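Local coordinates for aspartate aminotransferase (Leishmania major, PDB 4H51), which probably transfers amino groups between L-aspartate and 2-oxoglutarate, using pyridoxal 5'-phosphate as cofactor, and works as a homodimer, at residues Leu195-His200 with Ala244-Leu249. Numbering follows the deposited sequence.
Sequences LHQCAH and AYAARL
Q197 reaches from just past the end of strand 192-196 to the first turn of helix 245-252, and its amide makes the direct polar link. The backbone N of A247 donates to Q197 OE1 at 2.9 Å, with an almost straight N-H...O angle of 173°. The donor lies in the carbonyl plane, on a lone pair, at a C=O...N angle of 136°. The first N-H groups of a helix have no preceding turn of the same helix to accept them, and a long, uncharged glutamine can offer an outside acceptor. With CG anti to the backbone N (chi1 -153°) and a bend at chi2, the chain delivers its amide to that turn. NE2 donates to the carbonyl of D243, just before the helix, which helps fix which way round the amide lies.

A water makes the second link: it accepts from A246 N (3.0 Å), and donation to Q197 O (2.9 Å) is one of several it could make. Two successive N-H groups are thus engaged, A246 through water and A247 directly.

In the class I aminotransferase fold, strand 192-196 is an inner strand of the large mixed sheet, and the contact ties its C-terminal end to the helix that precedes strand 258-262. Q197 continues the pairing with the neighbouring strand through a backbone bond to D229.

Nonpolar packing is modest and depends on small residues. The methyl of A247 lies 4.0 Å from Q197 CG, and the methyls of A246 and A247 also flank OE1, at 3.6 and 3.5 Å. Their short side chains let the helix come close, with Q197 and A246 CA atoms 6.2 Å apart.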
ATOM      1  N   LEU B 195      10.544  19.524   0.017  1.00  9.09           N
ATOM      2  CA  LEU B 195      10.792  20.233  -1.234  1.00  8.82           C
ATOM      3  C   LEU B 195      10.336  19.461  -2.457  1.00  8.70           C
ATOM      4  O   LEU B 195      10.587  18.290  -2.576  1.00  8.36           O
ATOM      5  CB  LEU B 195      12.271  20.495  -1.349  1.00  9.03           C
ATOM      6  CG  LEU B 195      12.911  21.225  -0.140  1.00  9.36           C
ATOM      7  CD1 LEU B 195      14.388  21.323  -0.426  1.00  9.46           C
ATOM      8  CD2 LEU B 195      12.271  22.635   0.084  1.00  9.60           C
ATOM      9  N   HIS B 196       9.671  20.140  -3.400  1.00  9.08           N
ATOM     10  CA  HIS B 196       9.322  19.528  -4.660  1.00  9.21           C
ATOM     11  C   HIS B 196      10.533  19.552  -5.527  1.00  9.79           C
ATOM     12  O   HIS B 196      11.062  20.648  -5.830  1.00  9.75           O
ATOM     13  CB  HIS B 196       8.207  20.310  -5.358  1.00  9.26           C
ATOM     14  CG  HIS B 196       6.912  20.403  -4.567  1.00  9.19           C
ATOM     15  ND1 HIS B 196       5.731  19.935  -5.046  1.00  9.38           N
ATOM     16  CD2 HIS B 196       6.646  20.901  -3.313  1.00  9.45           C
ATOM     17  CE1 HIS B 196       4.759  20.184  -4.137  1.00  9.60           C
ATOM     18  NE2 HIS B 196       5.314  20.754  -3.075  1.00  9.12           N
ATOM     19  N   GLN B 197      10.941  18.352  -5.967  1.00 10.12           N
ATOM     20  CA  GLN B 197      12.177  18.155  -6.699  1.00 10.97           C
ATOM     21  C   GLN B 197      12.162  18.876  -8.058  1.00 11.37           C
ATOM     22  O   GLN B 197      13.159  19.491  -8.442  1.00 12.09           O
ATOM     23  CB  GLN B 197      12.457  16.646  -6.836  1.00 11.03           C
ATOM     24  CG  GLN B 197      13.918  16.288  -6.979  1.00 11.92           C
ATOM     25  CD  GLN B 197      14.488  16.529  -8.370  1.00 12.49           C
ATOM     26  OE1 GLN B 197      15.651  16.882  -8.519  1.00 12.98           O
ATOM     27  NE2 GLN B 197      13.709  16.257  -9.368  1.00 12.22           N
ATOM     28  N   CYS B 198      11.015  18.832  -8.736  1.00 11.60           N
ATOM     29  CA  CYS B 198      10.764  19.626  -9.938  1.00 12.49           C
ATOM     30  C   CYS B 198       9.249  19.622 -10.167  1.00 12.50           C
ATOM     31  O   CYS B 198       8.526  18.842  -9.540  1.00 11.75           O
ATOM     32  CB  CYS B 198      11.550  19.071 -11.143  1.00 13.50           C
ATOM     33  SG  CYS B 198      10.893  17.525 -11.792  1.00 13.91           S
ATOM     34  N   ALA B 199       8.764  20.442 -11.084  1.00 12.75           N
ATOM     35  CA  ALA B 199       7.333  20.455 -11.456  1.00 13.11           C
ATOM     36  C   ALA B 199       6.452  20.649 -10.230  1.00 13.33           C
ATOM     37  O   ALA B 199       5.631  19.832  -9.870  1.00 13.60           O
ATOM     38  CB  ALA B 199       6.930  19.210 -12.248  1.00 12.88           C
ATOM     39  N   HIS B 200       6.679  21.766  -9.550  1.00 13.63           N
ATOM     40  CA  HIS B 200       5.912  22.102  -8.370  1.00 13.05           C
ATOM     41  C   HIS B 200       4.441  21.932  -8.565  1.00 13.67           C
ATOM     42  O   HIS B 200       3.869  22.381  -9.587  1.00 14.48           O
ATOM     43  CB  HIS B 200       6.213  23.551  -7.955  1.00 13.17           C
ATOM     44  CG  HIS B 200       5.675  23.886  -6.594  1.00 12.60           C
ATOM     45  ND1 HIS B 200       4.524  24.531  -6.405  1.00 12.12           N
ATOM     46  CD2 HIS B 200       6.164  23.566  -5.330  1.00 12.28           C
ATOM     47  CE1 HIS B 200       4.269  24.622  -5.080  1.00 12.27           C
ATOM     48  NE2 HIS B 200       5.278  24.040  -4.420  1.00 12.31           N
ATOM     49  N   ALA B 244      16.438  16.109 -12.784  1.00 13.08           N
ATOM     50  CA  ALA B 244      17.088  15.606 -11.558  1.00 12.35           C
ATOM     51  C   ALA B 244      18.116  16.547 -10.952  1.00 12.29           C
ATOM     52  O   ALA B 244      18.800  16.197  -9.984  1.00 12.18           O
ATOM     53  CB  ALA B 244      17.744  14.262 -11.863  1.00 12.22           C
ATOM     54  N   TYR B 245      18.266  17.751 -11.502  1.00 12.29           N
ATOM     55  CA  TYR B 245      19.326  18.643 -11.071  1.00 12.10           C
ATOM     56  C   TYR B 245      19.327  18.871  -9.563  1.00 11.45           C
ATOM     57  O   TYR B 245      20.359  18.797  -8.908  1.00 11.49           O
ATOM     58  CB  TYR B 245      19.216  20.000 -11.802  1.00 12.46           C
ATOM     59  CG  TYR B 245      20.342  20.926 -11.449  1.00 13.01           C
ATOM     60  CD1 TYR B 245      21.559  20.848 -12.142  1.00 13.60           C
ATOM     61  CD2 TYR B 245      20.242  21.863 -10.418  1.00 12.98           C
ATOM     62  CE1 TYR B 245      22.610  21.681 -11.833  1.00 13.99           C
ATOM     63  CE2 TYR B 245      21.304  22.696 -10.100  1.00 13.57           C
ATOM     64  CZ  TYR B 245      22.505  22.579 -10.803  1.00 14.25           C
ATOM     65  OH  TYR B 245      23.595  23.396 -10.533  1.00 14.75           O
ATOM     66  N   ALA B 246      18.156  19.121  -8.989  1.00 10.88           N
ATOM     67  CA  ALA B 246      18.109  19.534  -7.600  1.00 10.59           C
ATOM     68  C   ALA B 246      18.593  18.415  -6.684  1.00 10.54           C
ATOM     69  O   ALA B 246      19.476  18.606  -5.853  1.00 10.53           O
ATOM     70  CB  ALA B 246      16.708  20.040  -7.222  1.00 10.29           C
ATOM     71  N   ALA B 247      17.999  17.231  -6.808  1.00 10.67           N
ATOM     72  CA  ALA B 247      18.429  16.078  -6.025  1.00 10.65           C
ATOM     73  C   ALA B 247      19.898  15.783  -6.260  1.00 11.32           C
ATOM     74  O   ALA B 247      20.624  15.469  -5.314  1.00 11.62           O
ATOM     75  CB  ALA B 247      17.590  14.838  -6.401  1.00 10.35           C
ATOM     76  N   ARG B 248      20.366  15.848  -7.514  1.00 11.66           N
ATOM     77  CA  ARG B 248      21.796  15.537  -7.791  1.00 12.11           C
ATOM     78  C   ARG B 248      22.751  16.555  -7.209  1.00 12.50           C
ATOM     79  O   ARG B 248      23.814  16.190  -6.694  1.00 12.84           O
ATOM     80  CB  ARG B 248      22.104  15.326  -9.299  1.00 12.45           C
ATOM     81  CG  ARG B 248      21.382  14.142  -9.885  1.00 12.15           C
ATOM     82  CD  ARG B 248      21.626  13.956 -11.354  1.00 12.76           C
ATOM     83  NE  ARG B 248      20.815  12.829 -11.859  1.00 12.83           N
ATOM     84  CZ  ARG B 248      20.738  12.510 -13.135  1.00 13.02           C
ATOM     85  NH1 ARG B 248      21.448  13.182 -14.018  1.00 13.87           N
ATOM     86  NH2 ARG B 248      19.979  11.499 -13.506  1.00 13.77           N
ATOM     87  N   LEU B 249      22.359  17.824  -7.245  1.00 12.40           N
ATOM     88  CA  LEU B 249      23.147  18.903  -6.592  1.00 12.77           C
ATOM     89  C   LEU B 249      23.203  18.744  -5.104  1.00 12.62           C
ATOM     90  O   LEU B 249      24.271  18.876  -4.510  1.00 13.42           O
ATOM     91  CB  LEU B 249      22.522  20.277  -6.870  1.00 12.77           C
ATOM     92  CG  LEU B 249      23.091  21.535  -6.178  1.00 13.62           C
ATOM     93  CD1 LEU B 249      24.489  21.931  -6.652  1.00 14.28           C
ATOM     94  CD2 LEU B 249      22.095  22.658  -6.422  1.00 14.09           C
TER
HETATM   95  O   HOH W   1      15.444  19.497 -10.174  1.00 17.48           O